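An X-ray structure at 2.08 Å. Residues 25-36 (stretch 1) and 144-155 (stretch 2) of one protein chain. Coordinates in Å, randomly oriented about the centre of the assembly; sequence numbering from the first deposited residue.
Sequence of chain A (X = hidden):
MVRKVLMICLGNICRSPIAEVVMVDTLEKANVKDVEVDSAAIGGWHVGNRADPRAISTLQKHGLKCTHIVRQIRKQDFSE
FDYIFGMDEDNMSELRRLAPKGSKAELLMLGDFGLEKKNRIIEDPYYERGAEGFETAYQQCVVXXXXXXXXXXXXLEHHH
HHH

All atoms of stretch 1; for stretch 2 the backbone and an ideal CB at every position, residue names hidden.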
ATOM      1  N   ASP A  25       0.678  -9.606  -6.455  1.00 17.24           N
ATOM      2  CA  ASP A  25       1.665 -10.621  -6.801  1.00 17.82           C
ATOM      3  C   ASP A  25       1.853 -11.622  -5.673  1.00 24.36           C
ATOM      4  O   ASP A  25       2.002 -12.829  -5.910  1.00 23.06           O
ATOM      5  CB  ASP A  25       2.992  -9.949  -7.135  1.00 23.43           C
ATOM      6  CG  ASP A  25       4.046 -10.938  -7.595  1.00 31.70           C
ATOM      7  OD1 ASP A  25       3.705 -11.828  -8.414  1.00 29.33           O
ATOM      8  OD2 ASP A  25       5.210 -10.818  -7.139  1.00 28.71           O
ATOM      9  N   THR A  26       1.839 -11.142  -4.434  1.00 22.14           N
ATOM     10  CA  THR A  26       2.004 -12.030  -3.299  1.00 18.73           C
ATOM     11  C   THR A  26       0.822 -12.982  -3.172  1.00 19.88           C
ATOM     12  O   THR A  26       1.005 -14.185  -2.948  1.00 23.95           O
ATOM     13  CB  THR A  26       2.186 -11.188  -2.037  1.00 18.35           C
ATOM     14  OG1 THR A  26       3.448 -10.522  -2.107  1.00 19.12           O
ATOM     15  CG2 THR A  26       2.123 -12.037  -0.792  1.00 21.38           C
ATOM     16  N   LEU A  27      -0.395 -12.470  -3.318  1.00 16.82           N
ATOM     17  CA  LEU A  27      -1.561 -13.347  -3.304  1.00 18.29           C
ATOM     18  C   LEU A  27      -1.517 -14.363  -4.442  1.00 23.54           C
ATOM     19  O   LEU A  27      -1.905 -15.520  -4.251  1.00 20.54           O
ATOM     20  CB  LEU A  27      -2.843 -12.523  -3.404  1.00 19.45           C
ATOM     21  CG  LEU A  27      -3.068 -11.568  -2.231  1.00 22.39           C
ATOM     22  CD1 LEU A  27      -4.010 -10.443  -2.663  1.00 16.68           C
ATOM     23  CD2 LEU A  27      -3.592 -12.318  -0.998  1.00 17.59           C
ATOM     24  N   GLU A  28      -1.033 -13.956  -5.620  1.00 20.81           N
ATOM     25  CA  GLU A  28      -1.020 -14.868  -6.757  1.00 25.43           C
ATOM     26  C   GLU A  28      -0.072 -16.039  -6.514  1.00 24.56           C
ATOM     27  O   GLU A  28      -0.433 -17.197  -6.750  1.00 27.90           O
ATOM     28  CB  GLU A  28      -0.663 -14.113  -8.040  1.00 25.57           C
ATOM     29  CG  GLU A  28      -0.947 -14.923  -9.287  1.00 32.17           C
ATOM     30  CD  GLU A  28      -0.975 -14.082 -10.564  1.00 55.55           C
ATOM     31  OE1 GLU A  28      -0.822 -14.661 -11.673  1.00 56.60           O
ATOM     32  OE2 GLU A  28      -1.161 -12.841 -10.460  1.00 51.87           O
ATOM     33  N   LYS A  29       1.130 -15.766  -6.002  1.00 23.53           N
ATOM     34  CA  LYS A  29       2.070 -16.849  -5.717  1.00 24.72           C
ATOM     35  C   LYS A  29       1.540 -17.804  -4.655  1.00 25.76           C
ATOM     36  O   LYS A  29       1.877 -18.993  -4.666  1.00 26.51           O
ATOM     37  CB  LYS A  29       3.422 -16.274  -5.299  1.00 22.16           C
ATOM     38  CG  LYS A  29       4.106 -15.561  -6.451  1.00 24.96           C
ATOM     39  CD  LYS A  29       5.524 -15.116  -6.130  1.00 24.32           C
ATOM     40  CE  LYS A  29       5.565 -13.808  -5.366  1.00 27.27           C
ATOM     41  NZ  LYS A  29       6.966 -13.299  -5.277  1.00 32.55           N
ATOM     42  N   ALA A  30       0.703 -17.323  -3.744  1.00 24.66           N
ATOM     43  CA  ALA A  30       0.111 -18.187  -2.732  1.00 22.90           C
ATOM     44  C   ALA A  30      -1.202 -18.825  -3.172  1.00 23.75           C
ATOM     45  O   ALA A  30      -1.811 -19.551  -2.380  1.00 23.52           O
ATOM     46  CB  ALA A  30      -0.125 -17.404  -1.445  1.00 21.18           C
ATOM     47  N   ASN A  31      -1.660 -18.556  -4.400  1.00 26.47           N
ATOM     48  CA  ASN A  31      -2.928 -19.083  -4.910  1.00 27.63           C
ATOM     49  C   ASN A  31      -4.121 -18.651  -4.051  1.00 30.35           C
ATOM     50  O   ASN A  31      -5.114 -19.379  -3.935  1.00 29.61           O
ATOM     51  CB  ASN A  31      -2.881 -20.611  -5.039  1.00 30.86           C
ATOM     52  CG  ASN A  31      -1.940 -21.071  -6.142  1.00 31.49           C
ATOM     53  OD1 ASN A  31      -1.817 -20.414  -7.171  1.00 32.18           O
ATOM     54  ND2 ASN A  31      -1.268 -22.195  -5.925  1.00 33.99           N
ATOM     55  N   VAL A  32      -4.041 -17.464  -3.446  1.00 26.81           N
ATOM     56  CA  VAL A  32      -5.147 -16.898  -2.680  1.00 25.15           C
ATOM     57  C   VAL A  32      -5.965 -16.029  -3.624  1.00 26.04           C
ATOM     58  O   VAL A  32      -5.464 -15.026  -4.148  1.00 25.98           O
ATOM     59  CB  VAL A  32      -4.641 -16.086  -1.478  1.00 24.04           C
ATOM     60  CG1 VAL A  32      -5.819 -15.462  -0.732  1.00 21.18           C
ATOM     61  CG2 VAL A  32      -3.809 -16.975  -0.555  1.00 21.24           C
ATOM     62  N   LYS A  33      -7.216 -16.418  -3.865  1.00 22.35           N
ATOM     63  CA  LYS A  33      -7.996 -15.779  -4.918  1.00 27.62           C
ATOM     64  C   LYS A  33      -9.171 -14.953  -4.424  1.00 26.61           C
ATOM     65  O   LYS A  33      -9.752 -14.209  -5.221  1.00 25.02           O
ATOM     66  CB  LYS A  33      -8.523 -16.820  -5.917  1.00 28.43           C
ATOM     67  CG  LYS A  33      -7.418 -17.553  -6.656  1.00 33.52           C
ATOM     68  CD  LYS A  33      -7.807 -17.768  -8.102  1.00 32.42           C
ATOM     69  CE  LYS A  33      -6.919 -18.815  -8.700  1.00 36.72           C
ATOM     70  NZ  LYS A  33      -7.006 -20.054  -7.877  1.00 37.67           N
ATOM     71  N   ASP A  34      -9.537 -15.055  -3.149  1.00 23.37           N
ATOM     72  CA  ASP A  34     -10.668 -14.324  -2.600  1.00 24.83           C
ATOM     73  C   ASP A  34     -10.245 -13.039  -1.894  1.00 24.08           C
ATOM     74  O   ASP A  34     -10.847 -12.673  -0.883  1.00 26.62           O
ATOM     75  CB  ASP A  34     -11.431 -15.221  -1.635  1.00 27.76           C
ATOM     76  CG  ASP A  34     -10.598 -15.599  -0.424  1.00 30.87           C
ATOM     77  OD1 ASP A  34      -9.352 -15.675  -0.535  1.00 28.37           O
ATOM     78  OD2 ASP A  34     -11.192 -15.810   0.651  1.00 33.70           O
ATOM     79  N   VAL A  35      -9.209 -12.360  -2.386  1.00 20.45           N
ATOM     80  CA  VAL A  35      -8.729 -11.115  -1.784  1.00 25.55           C
ATOM     81  C   VAL A  35      -8.527 -10.097  -2.900  1.00 22.74           C
ATOM     82  O   VAL A  35      -7.746 -10.336  -3.826  1.00 24.71           O
ATOM     83  CB  VAL A  35      -7.422 -11.303  -0.987  1.00 23.18           C
ATOM     84  CG1 VAL A  35      -6.990  -9.970  -0.355  1.00 20.68           C
ATOM     85  CG2 VAL A  35      -7.561 -12.386   0.087  1.00 19.58           C
ATOM     86  N   GLU A  36      -9.225  -8.968  -2.810  1.00 23.13           N
ATOM     87  CA  GLU A  36      -9.097  -7.859  -3.752  1.00 24.87           C
ATOM     88  C   GLU A  36      -8.225  -6.774  -3.131  1.00 21.33           C
ATOM     89  O   GLU A  36      -8.275  -6.553  -1.922  1.00 20.25           O
ATOM     90  CB  GLU A  36     -10.486  -7.310  -4.114  1.00 29.96           C
ATOM     91  CG  GLU A  36     -10.513  -5.925  -4.763  1.00 35.07           C
ATOM     92  CD  GLU A  36     -11.848  -5.187  -4.527  1.00 49.03           C
ATOM     93  OE1 GLU A  36     -12.903  -5.701  -4.980  1.00 56.15           O
ATOM     94  OE2 GLU A  36     -11.832  -4.106  -3.888  1.00 49.96           O
ATOM     95  N   UNK A 144       6.620  -7.370   4.143  1.00 17.79           N
ATOM     96  CA  UNK A 144       5.423  -7.060   4.922  1.00 17.04           C
ATOM     97  C   UNK A 144       4.188  -7.754   4.354  1.00 16.17           C
ATOM     98  O   UNK A 144       3.381  -8.321   5.097  1.00 18.78           O
ATOM     99  CB  UNK A 144       5.198  -5.547   4.965  1.00 17.04           C
ATOM    100  N   UNK A 145       4.011  -7.697   3.034  1.00 17.90           N
ATOM    101  CA  UNK A 145       2.802  -8.251   2.434  1.00 15.55           C
ATOM    102  C   UNK A 145       2.708  -9.751   2.669  1.00 20.28           C
ATOM    103  O   UNK A 145       1.644 -10.263   3.036  1.00 19.21           O
ATOM    104  CB  UNK A 145       2.766  -7.952   0.934  1.00 15.55           C
ATOM    105  N   UNK A 146       3.804 -10.475   2.438  1.00 17.64           N
ATOM    106  CA  UNK A 146       3.826 -11.905   2.724  1.00 18.04           C
ATOM    107  C   UNK A 146       3.401 -12.191   4.159  1.00 17.87           C
ATOM    108  O   UNK A 146       2.507 -13.012   4.408  1.00 16.05           O
ATOM    109  CB  UNK A 146       5.222 -12.476   2.467  1.00 18.04           C
ATOM    110  N   UNK A 147       4.030 -11.505   5.123  1.00 20.83           N
ATOM    111  CA  UNK A 147       3.765 -11.782   6.532  1.00 16.73           C
ATOM    112  C   UNK A 147       2.308 -11.499   6.885  1.00 17.53           C
ATOM    113  O   UNK A 147       1.653 -12.315   7.544  1.00 17.64           O
ATOM    114  CB  UNK A 147       4.692 -10.950   7.421  1.00 16.73           C
ATOM    115  N   UNK A 148       1.778 -10.350   6.444  1.00 17.91           N
ATOM    116  CA  UNK A 148       0.354 -10.069   6.639  1.00 20.45           C
ATOM    117  C   UNK A 148      -0.520 -11.155   6.023  1.00 19.00           C
ATOM    118  O   UNK A 148      -1.464 -11.649   6.654  1.00 18.30           O
ATOM    119  CB  UNK A 148      -0.006  -8.709   6.037  1.00 20.45           C
ATOM    120  N   UNK A 149      -0.256 -11.498   4.761  1.00 17.97           N
ATOM    121  CA  UNK A 149      -1.041 -12.536   4.097  1.00 18.02           C
ATOM    122  C   UNK A 149      -1.008 -13.834   4.884  1.00 21.50           C
ATOM    123  O   UNK A 149      -2.051 -14.465   5.122  1.00 21.29           O
ATOM    124  CB  UNK A 149      -0.525 -12.772   2.676  1.00 18.02           C
ATOM    125  N   UNK A 150       0.184 -14.252   5.303  1.00 16.81           N
ATOM    126  CA  UNK A 150       0.293 -15.522   6.016  1.00 21.01           C
ATOM    127  C   UNK A 150      -0.440 -15.476   7.353  1.00 24.99           C
ATOM    128  O   UNK A 150      -1.213 -16.389   7.676  1.00 28.68           O
ATOM    129  CB  UNK A 150       1.764 -15.880   6.238  1.00 21.01           C
ATOM    130  N   UNK A 151      -0.231 -14.416   8.144  1.00 26.00           N
ATOM    131  CA  UNK A 151      -0.853 -14.348   9.468  1.00 26.23           C
ATOM    132  C   UNK A 151      -2.352 -14.112   9.375  1.00 25.99           C
ATOM    133  O   UNK A 151      -3.150 -14.902   9.888  1.00 27.45           O
ATOM    134  CB  UNK A 151      -0.206 -13.240  10.302  1.00 26.23           C
ATOM    135  N   UNK A 152      -2.755 -13.003   8.762  1.00 22.45           N
ATOM    136  CA  UNK A 152      -4.146 -12.573   8.854  1.00 23.59           C
ATOM    137  C   UNK A 152      -5.014 -13.138   7.754  1.00 25.63           C
ATOM    138  O   UNK A 152      -6.185 -13.427   7.989  1.00 30.13           O
ATOM    139  CB  UNK A 152      -4.224 -11.045   8.825  1.00 23.59           C
ATOM    140  N   UNK A 153      -4.490 -13.264   6.546  1.00 23.15           N
ATOM    141  CA  UNK A 153      -5.350 -13.693   5.454  1.00 24.03           C
ATOM    142  C   UNK A 153      -5.437 -15.213   5.361  1.00 28.76           C
ATOM    143  O   UNK A 153      -6.505 -15.751   5.051  1.00 29.19           O
ATOM    144  CB  UNK A 153      -4.842 -13.118   4.130  1.00 24.03           C
ATOM    145  N   UNK A 154      -4.337 -15.914   5.635  1.00 24.89           N
ATOM    146  CA  UNK A 154      -4.307 -17.370   5.594  1.00 27.22           C
ATOM    147  C   UNK A 154      -4.378 -18.004   6.970  1.00 30.03           C
ATOM    148  O   UNK A 154      -4.491 -19.234   7.064  1.00 31.23           O
ATOM    149  CB  UNK A 154      -3.039 -17.843   4.881  1.00 27.22           C
ATOM    150  N   UNK A 155      -4.315 -17.199   8.026  1.00 29.88           N
ATOM    151  CA  UNK A 155      -4.371 -17.681   9.401  1.00 31.43           C
ATOM    152  C   UNK A 155      -3.135 -18.524   9.705  1.00 29.30           C
ATOM    153  O   UNK A 155      -3.223 -19.513  10.419  1.00 35.51           O
ATOM    154  CB  UNK A 155      -5.647 -18.490   9.640  1.00 31.43           C
TER

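Stretch 2 enters as a helix whose axis makes 51° with that of helix 25-29 (N-to-C directions) and comes within 9.8 Å of it. Position 144 lies out of reach of stretch 1, which therefore sets no preference there; the residue is Ala144.

Position 145 points toward stretch 1, and its ideal CB lies 4.0 Å from Thr26 OG1. A small residue such as alanine, serine or cysteine would fit beside the threonine, as would a longer one that turned aside. The residue is Cys145, with chi1 in the m well. Its CB remains 4.0 Å from Thr26 OG1; no hydrogen bond joins Cys145 and Thr26, whose OG1 is bonded elsewhere in the structure.

At 146 the backbone comes closest to stretch 1, with its CA 6.3 Å from the CA of Thr26. The CA-to-CB bond runs sideways, and the ideal CB is 4.5 Å from Thr26 CG2. Alanine, serine or a longer chain directed outward are all plausible. Ala146 is found, and Thr26 CG2 packs 3.9 Å from its CA, so the methyl group rests against the helix backbone itself.

Positions 147 and 148 have nothing of stretch 1 within 5.5 Å of their ideal CB atoms, and many residues would suit. They are Ala147 and Phe148, neither of which makes contact.

Position 149 points toward stretch 1. Its ideal CB is 4.4 Å from Thr26 CG2 and 4.8 Å from Leu27 CD2, and farther along lie Ala30 CB and Val32 CG2. This apolar groove calls for leucine, isoleucine or methionine, and a long, flexible chain could follow it farthest. Met149 does so: chi1 and chi2 are t, and chi3 at 77° swings CE to 3.6 Å from Thr26 CG2 and 3.5 Å from Ala30 CB, while SD lies 3.9 Å from Leu27 CD2.

Positions 150, 151 and 152 meet nothing of stretch 1 at their ideal CB atoms, so polar or charged residues would be tolerated. Lys150, Glu151 and Arg152 occupy them without contact.

Position 153 again points toward stretch 1, in a wider pi-type turn spanning 149-153. Its ideal CB faces Val35 CG2 at 4.9 Å and Leu27 CD2 at 5.3 Å, leaving room for a branched aliphatic or methionine. In Leu153 (chi1 m, chi2 t), CD1 packs 3.8 Å from Leu27 CD2 and 3.9 Å from Val35 CG1, bringing the helix and the strand of stretch 1 onto one methyl group.

Position 154 points sideways, with nothing near its ideal CB, but a long side chain could reach Ala30 and Val32. The carbonyl of Ala30, which accepts no backbone hydrogen bond within stretch 1, would suit a polar end, though an aliphatic chain could also lie against Val32. The residue is Gln154. Its NE2 lies 3.9 Å from Val32 CG2 and donates to a water, 2.9 Å from NE2, which in turn donates to Ala30 O at 2.8 Å. This bridge links the stretches in the absence of any direct hydrogen bond.

At 155 phi is 66°, which would favour glycine or asparagine, but the position is out of reach of stretch 1. Lys155 adopts this phi and makes no contact.

Stretch 2 (144-155) ACAAFMKERLQK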
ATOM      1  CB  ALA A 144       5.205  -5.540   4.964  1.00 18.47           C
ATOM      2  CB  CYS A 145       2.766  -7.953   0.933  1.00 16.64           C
ATOM      3  SG  CYS A 145       2.343  -6.229   0.498  1.00 20.00           S
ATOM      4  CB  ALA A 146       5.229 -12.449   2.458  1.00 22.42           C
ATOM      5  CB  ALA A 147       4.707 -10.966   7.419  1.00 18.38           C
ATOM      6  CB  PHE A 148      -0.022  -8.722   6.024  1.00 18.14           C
ATOM      7  CG  PHE A 148      -1.508  -8.468   6.017  1.00 17.63           C
ATOM      8  CD1 PHE A 148      -2.241  -8.584   4.855  1.00 20.94           C
ATOM      9  CD2 PHE A 148      -2.166  -8.131   7.187  1.00 18.43           C
ATOM     10  CE1 PHE A 148      -3.618  -8.360   4.841  1.00 22.08           C
ATOM     11  CE2 PHE A 148      -3.531  -7.905   7.192  1.00 21.87           C
ATOM     12  CZ  PHE A 148      -4.261  -8.023   6.008  1.00 23.67           C
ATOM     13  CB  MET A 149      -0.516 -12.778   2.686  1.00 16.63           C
ATOM     14  CG  MET A 149      -1.205 -13.942   2.001  1.00 18.08           C
ATOM     15  SD  MET A 149      -0.525 -14.240   0.371  1.00 22.78           S
ATOM     16  CE  MET A 149       1.008 -15.076   0.855  1.00 19.24           C
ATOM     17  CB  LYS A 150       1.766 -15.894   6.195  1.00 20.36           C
ATOM     18  CG  LYS A 150       2.305 -16.734   5.047  1.00 25.48           C
ATOM     19  CD  LYS A 150       3.814 -16.720   5.002  1.00 25.93           C
ATOM     20  CE  LYS A 150       4.351 -17.982   4.382  1.00 26.99           C
ATOM     21  NZ  LYS A 150       4.002 -18.081   2.960  1.00 31.67           N
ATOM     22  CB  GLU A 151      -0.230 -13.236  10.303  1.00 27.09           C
ATOM     23  CG  GLU A 151       1.200 -13.443  10.647  1.00 36.42           C
ATOM     24  CD  GLU A 151       1.781 -12.204  11.279  1.00 40.95           C
ATOM     25  OE1 GLU A 151       1.077 -11.595  12.128  1.00 41.32           O
ATOM     26  OE2 GLU A 151       2.914 -11.830  10.900  1.00 33.94           O
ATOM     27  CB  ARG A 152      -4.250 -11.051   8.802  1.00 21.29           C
ATOM     28  CG  ARG A 152      -3.503 -10.375   9.902  1.00 24.62           C
ATOM     29  CD  ARG A 152      -4.157 -10.641  11.262  1.00 31.73           C
ATOM     30  NE  ARG A 152      -3.566  -9.743  12.247  1.00 38.98           N
ATOM     31  CZ  ARG A 152      -4.046  -8.536  12.538  1.00 35.97           C
ATOM     32  NH1 ARG A 152      -5.148  -8.090  11.946  1.00 23.66           N
ATOM     33  NH2 ARG A 152      -3.417  -7.782  13.426  1.00 40.16           N
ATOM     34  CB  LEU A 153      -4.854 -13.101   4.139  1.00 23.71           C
ATOM     35  CG  LEU A 153      -4.948 -11.576   3.951  1.00 25.41           C
ATOM     36  CD1 LEU A 153      -4.624 -11.187   2.507  1.00 18.75           C
ATOM     37  CD2 LEU A 153      -6.306 -11.005   4.363  1.00 25.00           C
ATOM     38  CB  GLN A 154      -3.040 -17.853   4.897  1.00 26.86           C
ATOM     39  CG  GLN A 154      -2.973 -17.427   3.467  1.00 27.70           C
ATOM     40  CD  GLN A 154      -1.888 -18.134   2.714  1.00 26.87           C
ATOM     41  OE1 GLN A 154      -0.770 -17.628   2.616  1.00 27.51           O
ATOM     42  NE2 GLN A 154      -2.199 -19.322   2.175  1.00 17.96           N
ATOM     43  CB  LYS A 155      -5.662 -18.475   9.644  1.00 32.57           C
ATOM     44  CG  LYS A 155      -6.923 -17.787   9.114  1.00 31.14           C
ATOM     45  CD  LYS A 155      -7.358 -16.682  10.055  1.00 39.64           C
ATOM     46  CE  LYS A 155      -7.897 -15.467   9.322  1.00 32.59           C
ATOM     47  NZ  LYS A 155      -9.156 -15.722   8.571  1.00 43.73           N
TER
HETATM   48  O   HOH W   1      -0.719 -20.538  -0.054  1.00 27.84           O
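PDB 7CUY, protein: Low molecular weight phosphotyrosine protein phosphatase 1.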